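Local coordinates for glycoside hydrolase family 31 (Trueperella pyogenes, PDB 5I0F), which degrades cycloalternan, a cyclic tetrasaccharide of glucose, probably as a retaining glycoside hydrolase that works through a covalent glycosyl-enzyme intermediate, at residues Ala546-Gly551 against Pro649-Met654; His174-Gly179 against Phe215-Asn220; Gln55-Ser60 against Thr95-Leu100; Phe47-Glu52 against Thr106-Ala111. All coordinates share one frame; numbering follows the deposited sequence.

The contacts form two neighbourhoods, 1 with 2 and 3 with 4, contact 1 lying across the chain's centre from 3 and 4, with nearest atoms about 38 Å away. Contacts 1 and 2 have centres 12 Å apart and touch directly, T549 CB lying 3.6 Å from G179 O. Contacts 3 and 4, centres 10 Å apart, share one antiparallel sheet of the N-terminal domain; Q55 O and V48 N, 2.8 Å apart, are probably hydrogen-bonded. The glycan pocket, including W429, W430, R516 and D532, belongs largely to the TIM barrel. Contact 1 joins a helix of that barrel to the C-terminal domain, and contact 2 pairs strands 174-179 and 212-219 at a mixed-sheet border beside that helix.

Contact 1: Ala546-Gly551 against Pro649-Met654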
loop_
_atom_site.group_PDB
_atom_site.type_symbol
_atom_site.label_atom_id
_atom_site.label_comp_id
_atom_site.label_asym_id
_atom_site.label_seq_id
_atom_site.Cartn_x
_atom_site.Cartn_y
_atom_site.Cartn_z
ATOM N N ALA A 546 -2.619 3.149 -11.194
ATOM C CA ALA A 546 -1.834 3.181 -9.963
ATOM C C ALA A 546 -0.476 3.857 -10.162
ATOM O O ALA A 546 -0.065 4.672 -9.339
ATOM C CB ALA A 546 -1.686 1.789 -9.403
ATOM N N GLY A 547 0.199 3.555 -11.265
ATOM C CA GLY A 547 1.514 4.134 -11.509
ATOM C C GLY A 547 1.485 5.619 -11.820
ATOM O O GLY A 547 2.323 6.363 -11.343
ATOM N N ILE A 548 0.504 6.040 -12.621
ATOM C CA ILE A 548 0.332 7.444 -12.970
ATOM C C ILE A 548 -0.044 8.273 -11.742
ATOM O O ILE A 548 0.544 9.345 -11.511
ATOM C CB ILE A 548 -0.712 7.615 -14.094
ATOM C CG1 ILE A 548 -0.240 6.869 -15.340
ATOM C CG2 ILE A 548 -0.952 9.096 -14.403
ATOM C CD1 ILE A 548 -1.297 6.743 -16.412
ATOM N N THR A 549 -0.992 7.769 -10.940
ATOM C CA THR A 549 -1.433 8.479 -9.761
ATOM C C THR A 549 -0.330 8.505 -8.698
ATOM O O THR A 549 -0.121 9.547 -8.071
ATOM C CB THR A 549 -2.745 7.929 -9.176
ATOM O OG1 THR A 549 -2.649 6.535 -8.890
ATOM C CG2 THR A 549 -3.892 8.159 -10.135
ATOM N N ALA A 550 0.400 7.395 -8.538
ATOM C CA ALA A 550 1.515 7.372 -7.583
ATOM C C ALA A 550 2.573 8.412 -8.018
ATOM O O ALA A 550 3.067 9.189 -7.194
ATOM C CB ALA A 550 2.117 5.982 -7.487
ATOM N N GLY A 551 2.874 8.444 -9.316
ATOM C CA GLY A 551 3.791 9.446 -9.886
ATOM C C GLY A 551 3.383 10.884 -9.596
ATOM O O GLY A 551 4.219 11.733 -9.201
ATOM N N PRO A 649 7.072 13.743 -12.324
ATOM C CA PRO A 649 7.118 12.285 -12.360
ATOM C C PRO A 649 7.894 11.758 -13.570
ATOM O O PRO A 649 8.070 12.477 -14.543
ATOM C CB PRO A 649 5.647 11.882 -12.497
ATOM C CG PRO A 649 4.847 13.100 -12.215
ATOM C CD PRO A 649 5.710 14.271 -12.501
ATOM N N LEU A 650 8.331 10.510 -13.502
ATOM C CA LEU A 650 8.896 9.818 -14.665
ATOM C C LEU A 650 7.737 9.194 -15.430
ATOM O O LEU A 650 7.588 9.429 -16.609
ATOM C CB LEU A 650 9.915 8.763 -14.250
ATOM C CG LEU A 650 10.595 7.967 -15.359
ATOM C CD1 LEU A 650 11.470 8.873 -16.212
ATOM C CD2 LEU A 650 11.434 6.856 -14.750
ATOM N N MET A 651 6.903 8.424 -14.737
ATOM C CA MET A 651 5.637 7.933 -15.290
ATOM C C MET A 651 4.594 9.002 -15.043
ATOM O O MET A 651 4.108 9.167 -13.925
ATOM C CB MET A 651 5.247 6.604 -14.638
ATOM C CG MET A 651 3.988 5.975 -15.194
ATOM S SD MET A 651 3.836 4.276 -14.598
ATOM C CE MET A 651 2.396 3.721 -15.516
ATOM N N ARG A 652 4.277 9.752 -16.104
ATOM C CA ARG A 652 3.848 11.147 -15.951
ATOM C C ARG A 652 2.499 11.373 -16.606
ATOM O O ARG A 652 2.368 11.256 -17.822
ATOM C CB ARG A 652 4.910 12.086 -16.559
ATOM C CG ARG A 652 4.612 13.583 -16.487
ATOM C CD ARG A 652 5.674 14.395 -17.234
ATOM N NE ARG A 652 7.015 14.061 -16.733
ATOM C CZ ARG A 652 8.156 14.529 -17.235
ATOM N NH1 ARG A 652 8.150 15.387 -18.246
ATOM N NH2 ARG A 652 9.308 14.149 -16.699
ATOM N N ALA A 653 1.494 11.720 -15.811
ATOM C CA ALA A 653 0.206 12.102 -16.375
ATOM C C ALA A 653 0.373 13.231 -17.401
ATOM O O ALA A 653 1.280 14.063 -17.310
ATOM C CB ALA A 653 -0.741 12.519 -15.292
ATOM N N MET A 654 -0.525 13.258 -18.368
ATOM C CA MET A 654 -0.434 14.204 -19.489
ATOM C C MET A 654 -0.544 15.664 -19.063
ATOM O O MET A 654 -0.001 16.555 -19.719
ATOM C CB MET A 654 -1.532 13.909 -20.490
ATOM C CG MET A 654 -1.522 12.491 -21.006
ATOM S SD MET A 654 -0.349 12.310 -22.343
ATOM C CE MET A 654 -1.429 12.943 -23.620
HETATM O O HOH W 1 2.071 11.072 -13.126
#
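M651 and A653 pack against G547 and I548, bringing strand 651-652 of the C-terminal domain onto helix 537-551 of the TIM barrel. This helix connects barrel strands 527-529 and 558-561, and strand 651-652 is an edge of the antiparallel sheet beyond it, so the contact is a buried seam between two domains.

The apolar contacts lie along the helix. With CG anti to the backbone N (chi1 -177°) and an extended chain, M651 reaches G547, where SD lies 3.9 Å from CA. Glycine suits this place because a bare CA lets the large sulfur come so close. The M651 side chain crosses that of I548 at about a right angle, its CE 4.1 Å from I548 CG1. The other branch of the isoleucine turns to the alanine, I548 CG2 meeting A653 CB at 3.5 Å. Y671 of strand 671-673 also touches I548 and M651.

No direct hydrogen bond spans the seam; a water does the work. It donates to I548 O (2.8 Å) and to M651 O (2.9 Å), and accepts from A653 N (2.8 Å), so three buried backbone groups are satisfied at once.

Within 649-654, R652 takes hold of P649 O side-on with NE and NH2, the oxygen lying in the guanidinium plane. NH1 makes salt bridges with D657 and D675, which fixes the group further. P649 itself faces the last turn of the helix. A CB at G551 would run into M651 O and crowd P649 CB, so glycine lets this strand come close, with P649 CG 3.4 Å from G551 O.

Contact 2: His174-Gly179 against Phe215-Asn220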
loop_
_atom_site.group_PDB
_atom_site.type_symbol
_atom_site.label_atom_id
_atom_site.label_comp_id
_atom_site.label_asym_id
_atom_site.label_seq_id
_atom_site.Cartn_x
_atom_site.Cartn_y
_atom_site.Cartn_z
ATOM N N HIS A 174 -10.133 19.307 -12.623
ATOM C CA HIS A 174 -9.918 17.880 -12.436
ATOM C C HIS A 174 -9.039 17.681 -11.208
ATOM O O HIS A 174 -8.166 18.520 -10.916
ATOM C CB HIS A 174 -9.216 17.321 -13.646
ATOM C CG HIS A 174 -9.926 17.601 -14.919
ATOM N ND1 HIS A 174 -10.913 16.776 -15.410
ATOM C CD2 HIS A 174 -9.844 18.646 -15.772
ATOM C CE1 HIS A 174 -11.371 17.278 -16.543
ATOM N NE2 HIS A 174 -10.748 18.418 -16.775
ATOM N N VAL A 175 -9.285 16.597 -10.478
ATOM C CA VAL A 175 -8.616 16.345 -9.213
ATOM C C VAL A 175 -7.793 15.069 -9.331
ATOM O O VAL A 175 -8.338 13.995 -9.570
ATOM C CB VAL A 175 -9.613 16.226 -8.041
ATOM C CG1 VAL A 175 -8.856 16.127 -6.719
ATOM C CG2 VAL A 175 -10.540 17.431 -8.006
ATOM N N VAL A 176 -6.477 15.194 -9.195
ATOM C CA VAL A 176 -5.576 14.035 -9.285
ATOM C C VAL A 176 -4.718 13.988 -8.042
ATOM O O VAL A 176 -4.095 14.982 -7.670
ATOM C CB VAL A 176 -4.697 14.099 -10.534
ATOM C CG1 VAL A 176 -3.746 12.912 -10.584
ATOM C CG2 VAL A 176 -5.567 14.143 -11.779
ATOM N N GLY A 177 -4.698 12.824 -7.401
ATOM C CA GLY A 177 -3.876 12.621 -6.234
ATOM C C GLY A 177 -4.447 11.624 -5.256
ATOM O O GLY A 177 -5.063 10.606 -5.636
ATOM N N PHE A 178 -4.253 11.960 -3.988
ATOM C CA PHE A 178 -4.575 11.123 -2.847
ATOM C C PHE A 178 -3.728 9.852 -2.775
ATOM O O PHE A 178 -4.143 8.859 -2.155
ATOM C CB PHE A 178 -6.068 10.807 -2.804
ATOM C CG PHE A 178 -6.949 12.029 -2.894
ATOM C CD1 PHE A 178 -7.000 12.934 -1.854
ATOM C CD2 PHE A 178 -7.747 12.253 -4.006
ATOM C CE1 PHE A 178 -7.803 14.043 -1.922
ATOM C CE2 PHE A 178 -8.575 13.360 -4.065
ATOM C CZ PHE A 178 -8.595 14.265 -3.032
ATOM N N GLY A 179 -2.534 9.917 -3.380
ATOM C CA GLY A 179 -1.587 8.816 -3.394
ATOM C C GLY A 179 -1.829 7.881 -4.565
ATOM O O GLY A 179 -2.379 8.267 -5.592
ATOM N N PHE A 215 -3.421 14.523 0.070
ATOM C CA PHE A 215 -2.928 15.556 -0.853
ATOM C C PHE A 215 -3.545 15.313 -2.207
ATOM O O PHE A 215 -3.705 14.148 -2.610
ATOM C CB PHE A 215 -1.387 15.509 -0.996
ATOM C CG PHE A 215 -0.871 16.089 -2.306
ATOM C CD1 PHE A 215 -0.688 17.454 -2.453
ATOM C CD2 PHE A 215 -0.592 15.269 -3.386
ATOM C CE1 PHE A 215 -0.249 17.987 -3.653
ATOM C CE2 PHE A 215 -0.155 15.799 -4.599
ATOM C CZ PHE A 215 0.038 17.162 -4.718
ATOM N N ALA A 216 -3.866 16.391 -2.915
ATOM C CA ALA A 216 -4.258 16.316 -4.330
ATOM C C ALA A 216 -3.985 17.634 -5.033
ATOM O O ALA A 216 -3.936 18.685 -4.403
ATOM C CB ALA A 216 -5.732 15.955 -4.457
ATOM N N GLN A 217 -3.805 17.563 -6.342
ATOM C CA GLN A 217 -3.708 18.754 -7.176
ATOM C C GLN A 217 -4.998 18.900 -7.959
ATOM O O GLN A 217 -5.698 17.913 -8.230
ATOM C CB GLN A 217 -2.464 18.734 -8.073
ATOM C CG GLN A 217 -2.346 17.612 -9.070
ATOM C CD GLN A 217 -1.045 16.821 -8.873
ATOM O OE1 GLN A 217 0.047 17.277 -9.222
ATOM N NE2 GLN A 217 -1.165 15.635 -8.293
ATOM N N VAL A 218 -5.325 20.148 -8.274
ATOM C CA VAL A 218 -6.577 20.484 -8.927
ATOM C C VAL A 218 -6.191 21.298 -10.142
ATOM O O VAL A 218 -5.565 22.350 -10.010
ATOM C CB VAL A 218 -7.504 21.281 -8.005
ATOM C CG1 VAL A 218 -8.831 21.550 -8.707
ATOM C CG2 VAL A 218 -7.740 20.569 -6.669
ATOM N N VAL A 219 -6.537 20.796 -11.322
ATOM C CA VAL A 219 -5.980 21.313 -12.575
ATOM C C VAL A 219 -7.127 21.740 -13.474
ATOM O O VAL A 219 -8.048 20.963 -13.692
ATOM C CB VAL A 219 -5.114 20.247 -13.286
ATOM C CG1 VAL A 219 -4.427 20.839 -14.509
ATOM C CG2 VAL A 219 -4.078 19.703 -12.314
ATOM N N ASN A 220 -7.076 22.976 -13.979
ATOM C CA ASN A 220 -8.110 23.480 -14.900
ATOM C C ASN A 220 -7.703 23.231 -16.345
ATOM O O ASN A 220 -6.616 22.725 -16.606
ATOM C CB ASN A 220 -8.490 24.943 -14.602
ATOM C CG ASN A 220 -7.467 25.972 -15.081
ATOM O OD1 ASN A 220 -6.596 25.713 -15.918
ATOM N ND2 ASN A 220 -7.620 27.189 -14.581
#
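V176 O receives two hydrogen bonds from Q217, one from its backbone N at 2.9 Å and one from its side-chain NE2 at 3.1 Å, the donors coming from opposite faces of the carbonyl plane. The glutamine can do this because CG sits between the backbone N and the carbonyl carbon (chi1 61°) and the chain then bends back. NE2 also donates to A552 O, so the amide ties this strand to the end of the neighbouring barrel helix. V176 N returns a bond to Q217 O, and H174 and V219 form the next hydrogen-bonded pair. At the other end, past G177, F178 N makes a short bond of 2.6 Å to F215 O.

These bonds zip strand 174-179 onto strand 212-219 at one border of a five-stranded mixed sheet, a layer of a beta-sandwich. One face, with V176, Q217 and V219, meets F655 of helix 655-658. On it the H174 ring is held by D186 at ND1 and E221 at NE2, and stacks on W665.

V175 and V218 line the other face, where V175 reaches V240 of the facing sheet. V175 CG1 touches A216 CB at 3.9 Å. At G177 the backbone (phi 150°, psi -142°) calls for glycine, and the chain then turns a corner. F178 thereby lays a ring face over A216, whose CB makes a CH-pi contact 3.8 Å from the ring centroid.

Contact 3: Gln55-Ser60 against Thr95-Leu100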
loop_
_atom_site.group_PDB
_atom_site.type_symbol
_atom_site.label_atom_id
_atom_site.label_comp_id
_atom_site.label_asym_id
_atom_site.label_seq_id
_atom_site.Cartn_x
_atom_site.Cartn_y
_atom_site.Cartn_z
ATOM N N GLN A 55 -32.424 2.734 31.479
ATOM C CA GLN A 55 -33.112 1.865 30.529
ATOM C C GLN A 55 -32.324 0.590 30.318
ATOM O O GLN A 55 -31.098 0.614 30.307
ATOM C CB GLN A 55 -33.331 2.575 29.190
ATOM C CG GLN A 55 -34.365 1.886 28.308
ATOM C CD GLN A 55 -34.544 2.557 26.962
ATOM O OE1 GLN A 55 -33.992 3.622 26.709
ATOM N NE2 GLN A 55 -35.312 1.920 26.082
ATOM N N VAL A 56 -33.059 -0.508 30.139
ATOM C CA VAL A 56 -32.508 -1.843 29.961
ATOM C C VAL A 56 -32.933 -2.316 28.576
ATOM O O VAL A 56 -34.107 -2.229 28.231
ATOM C CB VAL A 56 -33.056 -2.824 31.023
ATOM C CG1 VAL A 56 -32.292 -4.145 30.984
ATOM C CG2 VAL A 56 -33.014 -2.186 32.415
ATOM N N PHE A 57 -31.978 -2.787 27.784
ATOM C CA PHE A 57 -32.253 -3.336 26.463
ATOM C C PHE A 57 -32.011 -4.845 26.481
ATOM O O PHE A 57 -30.992 -5.303 27.000
ATOM C CB PHE A 57 -31.353 -2.670 25.424
ATOM C CG PHE A 57 -31.553 -1.183 25.308
ATOM C CD1 PHE A 57 -30.866 -0.308 26.136
ATOM C CD2 PHE A 57 -32.414 -0.655 24.352
ATOM C CE1 PHE A 57 -31.053 1.064 26.034
ATOM C CE2 PHE A 57 -32.615 0.715 24.250
ATOM C CZ PHE A 57 -31.928 1.577 25.090
ATOM N N ASP A 58 -32.955 -5.604 25.939
ATOM C CA ASP A 58 -32.788 -7.045 25.726
ATOM C C ASP A 58 -32.080 -7.248 24.406
ATOM O O ASP A 58 -32.640 -6.991 23.349
ATOM C CB ASP A 58 -34.135 -7.774 25.664
ATOM C CG ASP A 58 -34.768 -7.948 27.020
ATOM O OD1 ASP A 58 -34.092 -8.462 27.951
ATOM O OD2 ASP A 58 -35.955 -7.588 27.146
ATOM N N MET A 59 -30.852 -7.724 24.470
ATOM C CA MET A 59 -30.040 -7.897 23.280
ATOM C C MET A 59 -30.431 -9.185 22.557
ATOM O O MET A 59 -30.984 -10.110 23.159
ATOM C CB MET A 59 -28.555 -7.878 23.651
ATOM C CG MET A 59 -28.130 -6.601 24.365
ATOM S SD MET A 59 -26.417 -6.604 24.884
ATOM C CE MET A 59 -25.573 -6.240 23.333
ATOM N N SER A 60 -30.170 -9.215 21.257
ATOM C CA SER A 60 -30.488 -10.345 20.397
ATOM C C SER A 60 -29.204 -10.989 19.872
ATOM O O SER A 60 -28.223 -10.270 19.627
ATOM C CB SER A 60 -31.310 -9.857 19.213
ATOM O OG SER A 60 -32.619 -9.508 19.632
ATOM N N THR A 95 -28.025 -4.794 20.295
ATOM C CA THR A 95 -29.221 -3.982 20.418
ATOM C C THR A 95 -28.925 -2.654 19.737
ATOM O O THR A 95 -27.805 -2.435 19.286
ATOM C CB THR A 95 -29.622 -3.785 21.905
ATOM O OG1 THR A 95 -30.894 -3.135 21.983
ATOM C CG2 THR A 95 -28.570 -2.963 22.697
ATOM N N SER A 96 -29.918 -1.776 19.654
ATOM C CA SER A 96 -29.693 -0.415 19.164
ATOM C C SER A 96 -30.600 0.614 19.831
ATOM O O SER A 96 -31.604 0.270 20.469
ATOM C CB SER A 96 -29.826 -0.341 17.642
ATOM O OG SER A 96 -31.097 -0.798 17.229
ATOM N N ILE A 97 -30.180 1.871 19.717
ATOM C CA ILE A 97 -30.953 3.028 20.163
ATOM C C ILE A 97 -31.193 3.844 18.896
ATOM O O ILE A 97 -30.237 4.360 18.341
ATOM C CB ILE A 97 -30.177 3.864 21.204
ATOM C CG1 ILE A 97 -29.790 2.997 22.408
ATOM C CG2 ILE A 97 -31.018 5.063 21.645
ATOM C CD1 ILE A 97 -28.830 3.659 23.382
ATOM N N PRO A 98 -32.453 3.933 18.409
ATOM C CA PRO A 98 -32.718 4.578 17.101
ATOM C C PRO A 98 -32.445 6.091 16.991
ATOM O O PRO A 98 -32.180 6.581 15.882
ATOM C CB PRO A 98 -34.208 4.289 16.856
ATOM C CG PRO A 98 -34.772 4.018 18.213
ATOM C CD PRO A 98 -33.680 3.358 18.993
ATOM N N HIS A 99 -32.522 6.814 18.109
ATOM C CA HIS A 99 -32.297 8.269 18.136
ATOM C C HIS A 99 -31.626 8.640 19.444
ATOM O O HIS A 99 -32.290 8.840 20.456
ATOM C CB HIS A 99 -33.623 9.029 17.989
ATOM C CG HIS A 99 -34.185 8.996 16.602
ATOM N ND1 HIS A 99 -33.530 9.551 15.523
ATOM C CD2 HIS A 99 -35.337 8.473 16.114
ATOM C CE1 HIS A 99 -34.253 9.374 14.431
ATOM N NE2 HIS A 99 -35.354 8.721 14.762
ATOM N N LEU A 100 -30.304 8.717 19.412
ATOM C CA LEU A 100 -29.515 8.785 20.637
ATOM C C LEU A 100 -29.721 10.112 21.358
ATOM O O LEU A 100 -29.469 11.164 20.779
ATOM C CB LEU A 100 -28.033 8.613 20.309
ATOM C CG LEU A 100 -27.084 8.499 21.503
ATOM C CD1 LEU A 100 -27.312 7.201 22.267
ATOM C CD2 LEU A 100 -25.647 8.603 21.005
HETATM O O HOH W 2 -32.436 -5.201 21.232
#
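F57 packs across to T95 and I97 where two strands of the antiparallel N-terminal sheet diverge. Strands 54-62 and 91-97 are neighbours, joined by backbone bonding between S60 and Q94, but they splay apart here: the short segments approach to 7.6 Å at 138°. As the sheet curls, side chains rather than backbone bonds make the contact.

F57 carries most of this work. CG lies anti to the carbonyl carbon (chi1 -61°), and the F57 side chain crosses those of T95 and I97 at about a right angle. CB meets T95 OG1 at 3.5 Å, while at the far end of the ring CZ lies 3.7 Å from I97 CG1. A long flat side chain suits diverging strands, since it touches both partners; V48 of strand 41-49 also touches it.

D58 contributes through its backbone, its CB directed away from 95-100. A water donates to D58 O at 2.8 Å and is hydrogen-bonded to T95 OG1 at 2.7 Å. Threonine suits this position because its hydroxyl serves the water while its methyl joins the apolar packing.

At M59 the strands draw together, its CA 4.9 Å from T95 CA. M59 CG packs on T95 CB, and M44 also touches the methionine. T95 CG2 touches both F57 CB (3.9 Å) and M59 CG (4.0 Å) of strand 54-62.

Contact 4: Phe47-Glu52 against Thr106-Ala111; sequences FVLWPE and TYYFEA
F47 and Y108 lie with their rings nearly parallel, planes 7° apart, but slid so far that they barely overlap, with centroids separated by 4.9 Å. Each offers a face to the other's periphery. Y108 OH sits over one face of the F47 ring near its rim, and F47 CB covers a face of the tyrosine in a CH-pi contact, 3.8 Å from the centroid. Y108 achieves this by placing CG between the backbone N and the carbonyl carbon (chi1 70°). At the edge of the F47 ring, E110 CB comes to 3.8 Å from CE1, and the glutamate's OE2 makes a salt bridge with R45. L49 CD1 lies at the edge of the Y108 ring.

On the same face of the sheet, L49 and T106 run side by side, with L49 CD1 3.6 Å from T106 CG2. Threonine fits here because its methyl packs on the leucine while OG1 bonds to F124 O. On the other face V48 CG2 touches Y107 CB at 4.2 Å, and the tyrosine hydroxyl continues to H4 NE2.

Beneath the side chains, F47 and Y108 exchange two backbone hydrogen bonds. L49 N gives T106 O a straight one of 2.8 Å, but the return bond, T106 N to L49 O, is longer at 3.3 Å. This is regular antiparallel pairing, and it sets strand 41-49 between 54-62 and 105-113 in the sheet of the N-terminal domain.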
loop_
_atom_site.group_PDB
_atom_site.type_symbol
_atom_site.label_atom_id
_atom_site.label_comp_id
_atom_site.label_asym_id
_atom_site.label_seq_id
_atom_site.Cartn_x
_atom_site.Cartn_y
_atom_site.Cartn_z
ATOM N N PHE A 47 -27.625 -2.354 30.132
ATOM C CA PHE A 47 -28.196 -1.358 31.041
ATOM C C PHE A 47 -27.559 -0.002 30.756
ATOM O O PHE A 47 -26.332 0.124 30.870
ATOM C CB PHE A 47 -27.898 -1.735 32.490
ATOM C CG PHE A 47 -28.633 -2.953 32.966
ATOM C CD1 PHE A 47 -28.161 -4.219 32.665
ATOM C CD2 PHE A 47 -29.796 -2.832 33.727
ATOM C CE1 PHE A 47 -28.833 -5.350 33.111
ATOM C CE2 PHE A 47 -30.476 -3.962 34.174
ATOM C CZ PHE A 47 -29.986 -5.222 33.867
ATOM N N VAL A 48 -28.370 0.986 30.374
ATOM C CA VAL A 48 -27.875 2.334 30.067
ATOM C C VAL A 48 -28.400 3.287 31.139
ATOM O O VAL A 48 -29.610 3.448 31.291
ATOM C CB VAL A 48 -28.317 2.813 28.663
ATOM C CG1 VAL A 48 -27.661 4.146 28.321
ATOM C CG2 VAL A 48 -27.982 1.787 27.586
ATOM N N LEU A 49 -27.486 3.913 31.876
ATOM C CA LEU A 49 -27.831 4.820 32.973
ATOM C C LEU A 49 -27.689 6.295 32.524
ATOM O O LEU A 49 -26.585 6.846 32.484
ATOM C CB LEU A 49 -26.961 4.523 34.204
ATOM C CG LEU A 49 -26.713 3.045 34.587
ATOM C CD1 LEU A 49 -25.734 2.916 35.758
ATOM C CD2 LEU A 49 -28.014 2.302 34.903
ATOM N N TRP A 50 -28.817 6.902 32.166
ATOM C CA TRP A 50 -28.896 8.338 31.827
ATOM C C TRP A 50 -28.978 9.168 33.131
ATOM O O TRP A 50 -29.297 8.621 34.192
ATOM C CB TRP A 50 -30.128 8.627 30.947
ATOM C CG TRP A 50 -30.376 7.655 29.806
ATOM C CD1 TRP A 50 -31.223 6.571 29.800
ATOM C CD2 TRP A 50 -29.798 7.714 28.508
ATOM N NE1 TRP A 50 -31.190 5.943 28.572
ATOM C CE2 TRP A 50 -30.328 6.629 27.759
ATOM C CE3 TRP A 50 -28.883 8.575 27.900
ATOM C CZ2 TRP A 50 -29.970 6.391 26.446
ATOM C CZ3 TRP A 50 -28.527 8.340 26.604
ATOM C CH2 TRP A 50 -29.063 7.247 25.885
ATOM N N PRO A 51 -28.716 10.491 33.064
ATOM C CA PRO A 51 -28.700 11.290 34.301
ATOM C C PRO A 51 -29.939 11.096 35.184
ATOM O O PRO A 51 -29.802 10.869 36.384
ATOM C CB PRO A 51 -28.615 12.738 33.786
ATOM C CG PRO A 51 -27.969 12.616 32.447
ATOM C CD PRO A 51 -28.547 11.351 31.876
ATOM N N GLU A 52 -31.122 11.163 34.575
ATOM C CA GLU A 52 -32.399 11.071 35.295
ATOM C C GLU A 52 -33.131 9.733 35.100
ATOM O O GLU A 52 -33.898 9.328 35.975
ATOM C CB GLU A 52 -33.310 12.239 34.877
ATOM C CG GLU A 52 -34.387 12.621 35.891
ATOM C CD GLU A 52 -33.879 13.471 37.049
ATOM O OE1 GLU A 52 -34.728 13.994 37.804
ATOM O OE2 GLU A 52 -32.646 13.619 37.213
ATOM N N THR A 106 -23.667 6.158 31.218
ATOM C CA THR A 106 -22.761 5.044 31.365
ATOM C C THR A 106 -23.551 3.782 30.991
ATOM O O THR A 106 -24.781 3.778 31.083
ATOM C CB THR A 106 -22.179 5.018 32.797
ATOM O OG1 THR A 106 -21.121 4.067 32.852
ATOM C CG2 THR A 106 -23.204 4.644 33.812
ATOM N N TYR A 107 -22.872 2.734 30.543
ATOM C CA TYR A 107 -23.568 1.474 30.249
ATOM C C TYR A 107 -22.738 0.271 30.641
ATOM O O TYR A 107 -21.520 0.354 30.768
ATOM C CB TYR A 107 -24.024 1.380 28.767
ATOM C CG TYR A 107 -22.896 1.418 27.757
ATOM C CD1 TYR A 107 -22.370 2.625 27.313
ATOM C CD2 TYR A 107 -22.341 0.240 27.255
ATOM C CE1 TYR A 107 -21.311 2.658 26.409
ATOM C CE2 TYR A 107 -21.285 0.263 26.347
ATOM C CZ TYR A 107 -20.775 1.474 25.916
ATOM O OH TYR A 107 -19.712 1.502 25.029
ATOM N N TYR A 108 -23.432 -0.841 30.872
ATOM C CA TYR A 108 -22.792 -2.113 31.152
ATOM C C TYR A 108 -23.668 -3.249 30.658
ATOM O O TYR A 108 -24.844 -3.046 30.338
ATOM C CB TYR A 108 -22.463 -2.242 32.640
ATOM C CG TYR A 108 -23.653 -2.419 33.580
ATOM C CD1 TYR A 108 -24.140 -3.683 33.882
ATOM C CD2 TYR A 108 -24.267 -1.312 34.185
ATOM C CE1 TYR A 108 -25.220 -3.850 34.744
ATOM C CE2 TYR A 108 -25.347 -1.471 35.046
ATOM C CZ TYR A 108 -25.808 -2.743 35.318
ATOM O OH TYR A 108 -26.868 -2.923 36.149
ATOM N N PHE A 109 -23.087 -4.436 30.595
ATOM C CA PHE A 109 -23.767 -5.617 30.084
ATOM C C PHE A 109 -23.906 -6.666 31.168
ATOM O O PHE A 109 -23.051 -6.767 32.037
ATOM C CB PHE A 109 -22.991 -6.200 28.918
ATOM C CG PHE A 109 -22.792 -5.227 27.794
ATOM C CD1 PHE A 109 -23.777 -5.062 26.819
ATOM C CD2 PHE A 109 -21.642 -4.463 27.719
ATOM C CE1 PHE A 109 -23.589 -4.163 25.777
ATOM C CE2 PHE A 109 -21.461 -3.550 26.702
ATOM C CZ PHE A 109 -22.433 -3.402 25.726
ATOM N N GLU A 110 -24.972 -7.448 31.075
ATOM C CA GLU A 110 -25.217 -8.547 31.972
ATOM C C GLU A 110 -25.685 -9.755 31.166
ATOM O O GLU A 110 -26.663 -9.664 30.415
ATOM C CB GLU A 110 -26.265 -8.121 32.987
ATOM C CG GLU A 110 -26.301 -8.944 34.244
ATOM C CD GLU A 110 -27.484 -8.572 35.106
ATOM O OE1 GLU A 110 -27.312 -7.748 36.020
ATOM O OE2 GLU A 110 -28.594 -9.072 34.833
ATOM N N ALA A 111 -24.995 -10.886 31.323
ATOM C CA ALA A 111 -25.330 -12.117 30.605
ATOM C C ALA A 111 -25.722 -13.217 31.573
ATOM O O ALA A 111 -25.240 -13.243 32.703
ATOM C CB ALA A 111 -24.136 -12.578 29.779
#